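Integral membrane indolylacetylinositol arabinosyltransferase EmbC (Mycolicibacterium smegmatis, PDB 7BVE) probably transfers arabinose units during the building of mycobacterial cell-wall arabinan, as a membrane-embedded glycosyltransferase of the emb family. Local coordinates at residues E307-D315 with A419-T427. Residues are numbered along the deposited sequence; the frame is centred on the assembly and turned at random.
Sequences ESPFGWYYD and ALTLFSGPT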
ATOM      1  N   GLU A 307      24.851 -14.969 -11.360  1.00 15.07           N
ATOM      2  CA  GLU A 307      24.400 -15.189  -9.987  1.00 15.07           C
ATOM      3  C   GLU A 307      25.656 -15.400  -9.153  1.00 15.07           C
ATOM      4  O   GLU A 307      26.210 -16.499  -9.073  1.00 15.07           O
ATOM      5  CB  GLU A 307      23.480 -16.397  -9.922  1.00 15.07           C
ATOM      6  CG  GLU A 307      22.206 -16.234 -10.689  1.00 15.07           C
ATOM      7  CD  GLU A 307      21.234 -15.292 -10.020  1.00 15.07           C
ATOM      8  OE1 GLU A 307      21.195 -15.259  -8.774  1.00 15.07           O
ATOM      9  OE2 GLU A 307      20.500 -14.584 -10.736  1.00 15.07           O
ATOM     10  N   SER A 308      26.129 -14.314  -8.546  1.00 15.07           N
ATOM     11  CA  SER A 308      27.554 -14.255  -8.250  1.00 15.07           C
ATOM     12  C   SER A 308      27.934 -15.089  -7.022  1.00 15.07           C
ATOM     13  O   SER A 308      28.741 -16.002  -7.197  1.00 15.07           O
ATOM     14  CB  SER A 308      28.027 -12.791  -8.192  1.00 15.07           C
ATOM     15  OG  SER A 308      27.841 -12.124  -9.425  1.00 15.07           O
ATOM     16  N   PRO A 309      27.391 -14.896  -5.769  1.00 15.07           N
ATOM     17  CA  PRO A 309      27.679 -15.931  -4.766  1.00 15.07           C
ATOM     18  C   PRO A 309      26.562 -16.953  -4.606  1.00 15.07           C
ATOM     19  O   PRO A 309      26.780 -17.998  -3.989  1.00 15.07           O
ATOM     20  CB  PRO A 309      27.870 -15.121  -3.483  1.00 15.07           C
ATOM     21  CG  PRO A 309      26.928 -14.054  -3.621  1.00 15.07           C
ATOM     22  CD  PRO A 309      26.846 -13.700  -5.070  1.00 15.07           C
ATOM     23  N   PHE A 310      25.393 -16.700  -5.176  1.00 15.07           N
ATOM     24  CA  PHE A 310      24.210 -17.478  -4.870  1.00 15.07           C
ATOM     25  C   PHE A 310      23.898 -18.439  -6.003  1.00 15.07           C
ATOM     26  O   PHE A 310      24.262 -18.209  -7.154  1.00 15.07           O
ATOM     27  CB  PHE A 310      23.004 -16.587  -4.625  1.00 15.07           C
ATOM     28  CG  PHE A 310      23.176 -15.649  -3.479  1.00 15.07           C
ATOM     29  CD1 PHE A 310      23.171 -16.112  -2.183  1.00 15.07           C
ATOM     30  CD2 PHE A 310      23.297 -14.295  -3.696  1.00 15.07           C
ATOM     31  CE1 PHE A 310      23.322 -15.248  -1.127  1.00 15.07           C
ATOM     32  CE2 PHE A 310      23.444 -13.427  -2.643  1.00 15.07           C
ATOM     33  CZ  PHE A 310      23.455 -13.905  -1.358  1.00 15.07           C
ATOM     34  N   GLY A 311      23.214 -19.523  -5.660  1.00 15.07           N
ATOM     35  CA  GLY A 311      22.805 -20.495  -6.645  1.00 15.07           C
ATOM     36  C   GLY A 311      23.860 -21.530  -6.962  1.00 15.07           C
ATOM     37  O   GLY A 311      24.240 -21.690  -8.122  1.00 15.07           O
ATOM     38  N   TRP A 312      24.348 -22.233  -5.946  1.00 15.07           N
ATOM     39  CA  TRP A 312      25.266 -23.337  -6.176  1.00 15.07           C
ATOM     40  C   TRP A 312      24.570 -24.578  -6.706  1.00 15.07           C
ATOM     41  O   TRP A 312      25.245 -25.470  -7.225  1.00 15.07           O
ATOM     42  CB  TRP A 312      26.018 -23.689  -4.887  1.00 15.07           C
ATOM     43  CG  TRP A 312      25.140 -24.038  -3.724  1.00 15.07           C
ATOM     44  CD1 TRP A 312      24.687 -23.188  -2.769  1.00 15.07           C
ATOM     45  CD2 TRP A 312      24.599 -25.326  -3.403  1.00 15.07           C
ATOM     46  NE1 TRP A 312      23.903 -23.859  -1.871  1.00 15.07           N
ATOM     47  CE2 TRP A 312      23.830 -25.174  -2.239  1.00 15.07           C
ATOM     48  CE3 TRP A 312      24.690 -26.592  -3.988  1.00 15.07           C
ATOM     49  CZ2 TRP A 312      23.157 -26.234  -1.648  1.00 15.07           C
ATOM     50  CZ3 TRP A 312      24.019 -27.640  -3.402  1.00 15.07           C
ATOM     51  CH2 TRP A 312      23.264 -27.457  -2.244  1.00 15.07           C
ATOM     52  N   TYR A 313      23.251 -24.660  -6.583  1.00 15.07           N
ATOM     53  CA  TYR A 313      22.500 -25.860  -6.907  1.00 15.07           C
ATOM     54  C   TYR A 313      21.818 -25.770  -8.266  1.00 15.07           C
ATOM     55  O   TYR A 313      21.198 -26.746  -8.707  1.00 15.07           O
ATOM     56  CB  TYR A 313      21.473 -26.135  -5.801  1.00 15.07           C
ATOM     57  CG  TYR A 313      20.331 -25.163  -5.786  1.00 15.07           C
ATOM     58  CD1 TYR A 313      20.450 -23.920  -5.184  1.00 15.07           C
ATOM     59  CD2 TYR A 313      19.112 -25.505  -6.356  1.00 15.07           C
ATOM     60  CE1 TYR A 313      19.402 -23.033  -5.195  1.00 15.07           C
ATOM     61  CE2 TYR A 313      18.067 -24.634  -6.369  1.00 15.07           C
ATOM     62  CZ  TYR A 313      18.210 -23.406  -5.787  1.00 15.07           C
ATOM     63  OH  TYR A 313      17.145 -22.553  -5.809  1.00 15.07           O
ATOM     64  N   TYR A 314      21.919 -24.622  -8.939  1.00 15.07           N
ATOM     65  CA  TYR A 314      21.411 -24.500 -10.300  1.00 15.07           C
ATOM     66  C   TYR A 314      22.204 -25.366 -11.264  1.00 15.07           C
ATOM     67  O   TYR A 314      21.672 -25.814 -12.280  1.00 15.07           O
ATOM     68  CB  TYR A 314      21.474 -23.052 -10.758  1.00 15.07           C
ATOM     69  CG  TYR A 314      20.572 -22.088 -10.037  1.00 15.07           C
ATOM     70  CD1 TYR A 314      19.479 -22.525  -9.323  1.00 15.07           C
ATOM     71  CD2 TYR A 314      20.833 -20.730 -10.062  1.00 15.07           C
ATOM     72  CE1 TYR A 314      18.667 -21.636  -8.661  1.00 15.07           C
ATOM     73  CE2 TYR A 314      20.028 -19.840  -9.408  1.00 15.07           C
ATOM     74  CZ  TYR A 314      18.948 -20.297  -8.709  1.00 15.07           C
ATOM     75  OH  TYR A 314      18.147 -19.403  -8.049  1.00 15.07           O
ATOM     76  N   ASP A 315      23.469 -25.633 -10.951  1.00 15.07           N
ATOM     77  CA  ASP A 315      24.256 -26.549 -11.764  1.00 15.07           C
ATOM     78  C   ASP A 315      23.810 -27.988 -11.555  1.00 15.07           C
ATOM     79  O   ASP A 315      23.837 -28.799 -12.491  1.00 15.07           O
ATOM     80  CB  ASP A 315      25.729 -26.376 -11.430  1.00 15.07           C
ATOM     81  CG  ASP A 315      26.257 -25.022 -11.847  1.00 15.07           C
ATOM     82  OD1 ASP A 315      25.802 -24.501 -12.885  1.00 15.07           O
ATOM     83  OD2 ASP A 315      27.101 -24.461 -11.120  1.00 15.07           O
ATOM     84  N   ALA A 419      26.362 -22.628   6.590  1.00 15.07           N
ATOM     85  CA  ALA A 419      27.043 -21.836   5.575  1.00 15.07           C
ATOM     86  C   ALA A 419      26.648 -22.284   4.177  1.00 15.07           C
ATOM     87  O   ALA A 419      26.703 -21.505   3.225  1.00 15.07           O
ATOM     88  CB  ALA A 419      28.553 -21.932   5.762  1.00 15.07           C
ATOM     89  N   LEU A 420      26.241 -23.544   4.037  1.00 15.07           N
ATOM     90  CA  LEU A 420      25.840 -24.052   2.734  1.00 15.07           C
ATOM     91  C   LEU A 420      24.466 -23.530   2.343  1.00 15.07           C
ATOM     92  O   LEU A 420      24.230 -23.185   1.184  1.00 15.07           O
ATOM     93  CB  LEU A 420      25.852 -25.575   2.767  1.00 15.07           C
ATOM     94  CG  LEU A 420      25.775 -26.344   1.463  1.00 15.07           C
ATOM     95  CD1 LEU A 420      27.039 -26.102   0.694  1.00 15.07           C
ATOM     96  CD2 LEU A 420      25.602 -27.813   1.756  1.00 15.07           C
ATOM     97  N   THR A 421      23.539 -23.467   3.299  1.00 15.07           N
ATOM     98  CA  THR A 421      22.217 -22.926   3.009  1.00 15.07           C
ATOM     99  C   THR A 421      22.159 -21.413   3.135  1.00 15.07           C
ATOM    100  O   THR A 421      21.122 -20.823   2.829  1.00 15.07           O
ATOM    101  CB  THR A 421      21.153 -23.527   3.925  1.00 15.07           C
ATOM    102  OG1 THR A 421      21.375 -23.106   5.271  1.00 15.07           O
ATOM    103  CG2 THR A 421      21.206 -25.026   3.859  1.00 15.07           C
ATOM    104  N   LEU A 422      23.231 -20.777   3.599  1.00 15.07           N
ATOM    105  CA  LEU A 422      23.273 -19.321   3.575  1.00 15.07           C
ATOM    106  C   LEU A 422      23.419 -18.791   2.156  1.00 15.07           C
ATOM    107  O   LEU A 422      22.971 -17.679   1.863  1.00 15.07           O
ATOM    108  CB  LEU A 422      24.421 -18.829   4.453  1.00 15.07           C
ATOM    109  CG  LEU A 422      24.606 -17.337   4.707  1.00 15.07           C
ATOM    110  CD1 LEU A 422      23.448 -16.797   5.501  1.00 15.07           C
ATOM    111  CD2 LEU A 422      25.908 -17.097   5.431  1.00 15.07           C
ATOM    112  N   PHE A 423      24.024 -19.570   1.260  1.00 15.07           N
ATOM    113  CA  PHE A 423      24.288 -19.144  -0.106  1.00 15.07           C
ATOM    114  C   PHE A 423      23.427 -19.871  -1.127  1.00 15.07           C
ATOM    115  O   PHE A 423      23.836 -20.031  -2.277  1.00 15.07           O
ATOM    116  CB  PHE A 423      25.764 -19.330  -0.441  1.00 15.07           C
ATOM    117  CG  PHE A 423      26.662 -18.417   0.317  1.00 15.07           C
ATOM    118  CD1 PHE A 423      26.796 -17.095  -0.059  1.00 15.07           C
ATOM    119  CD2 PHE A 423      27.371 -18.875   1.410  1.00 15.07           C
ATOM    120  CE1 PHE A 423      27.614 -16.248   0.640  1.00 15.07           C
ATOM    121  CE2 PHE A 423      28.193 -18.031   2.115  1.00 15.07           C
ATOM    122  CZ  PHE A 423      28.316 -16.717   1.728  1.00 15.07           C
ATOM    123  N   SER A 424      22.248 -20.331  -0.728  1.00 15.07           N
ATOM    124  CA  SER A 424      21.294 -20.863  -1.687  1.00 15.07           C
ATOM    125  C   SER A 424      20.573 -19.745  -2.414  1.00 15.07           C
ATOM    126  O   SER A 424      20.428 -19.787  -3.638  1.00 15.07           O
ATOM    127  CB  SER A 424      20.280 -21.761  -0.982  1.00 15.07           C
ATOM    128  OG  SER A 424      20.909 -22.888  -0.412  1.00 15.07           O
ATOM    129  N   GLY A 425      20.117 -18.750  -1.672  1.00 15.07           N
ATOM    130  CA  GLY A 425      19.521 -17.568  -2.229  1.00 15.07           C
ATOM    131  C   GLY A 425      19.673 -16.440  -1.238  1.00 15.07           C
ATOM    132  O   GLY A 425      20.184 -16.639  -0.132  1.00 15.07           O
ATOM    133  N   PRO A 426      19.236 -15.233  -1.604  1.00 17.93           N
ATOM    134  CA  PRO A 426      19.338 -14.102  -0.669  1.00 17.93           C
ATOM    135  C   PRO A 426      18.422 -14.220   0.532  1.00 17.93           C
ATOM    136  O   PRO A 426      18.650 -13.536   1.535  1.00 17.93           O
ATOM    137  CB  PRO A 426      18.962 -12.897  -1.537  1.00 17.93           C
ATOM    138  CG  PRO A 426      19.197 -13.343  -2.926  1.00 17.93           C
ATOM    139  CD  PRO A 426      18.847 -14.792  -2.948  1.00 17.93           C
ATOM    140  N   THR A 427      17.403 -15.072   0.466  1.00 15.91           N
ATOM    141  CA  THR A 427      16.528 -15.360   1.591  1.00 15.91           C
ATOM    142  C   THR A 427      17.137 -16.348   2.570  1.00 15.91           C
ATOM    143  O   THR A 427      16.531 -16.617   3.609  1.00 15.91           O
ATOM    144  CB  THR A 427      15.195 -15.905   1.085  1.00 15.91           C
ATOM    145  OG1 THR A 427      15.408 -17.164   0.440  1.00 15.91           O
ATOM    146  CG2 THR A 427      14.615 -14.960   0.076  1.00 15.91           C
TER
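Trp312 reaches with its indole NE1 to the last part of helix 409-422 and the residues after it. Trp312 NE1 gives a weak hydrogen bond to Leu420 O (3.1 Å), bent to 130°. A second, also weak, runs from Trp312 NE1 to Ser424 OG (3.5 Å). Phe423 O lies near the indole plane, 3.3 Å from Trp312 CD1. With chi1 at 57°, the indole of Trp312 folds over its own backbone, which sets one face on Tyr313 CB and the other against Leu420 CG. Phe423 O also accepts a weak bond from Gly311 N. Two donors from one loop thus approach residues 420-424. Tyr313 adds its ring edge, with CE1 3.7 Å from Ser424 O. The enclosed part has Trp312 against Ser424, with Gly311 and Tyr313, both buried, behind them.

The Phe310 ring packs closely on the Gly425 backbone, with Phe310 CE1 3.6 Å from Gly425 O. Pro309 CG lies over one face and Pro426 N over the opposite face. Phe310 CE1 is 4.1 Å from Phe423 CD1, an oblique approach. The open side is at Pro426, which is exposed; its CG is 4.3 Å from Phe310 CE2. Its side chain is about 4 Å from a bound phosphate ion. Ethambutol touches Glu307 and Tyr314 of 307-315, so the contact borders its pocket.

Helix 470-473 packs on Pro309, Trp312, Leu420 and Phe423 through Leu472 and Ile473. Helix 385-405 meets Ser424, and helix 281-293 meets Tyr314, all within the helical GT-C-type membrane region.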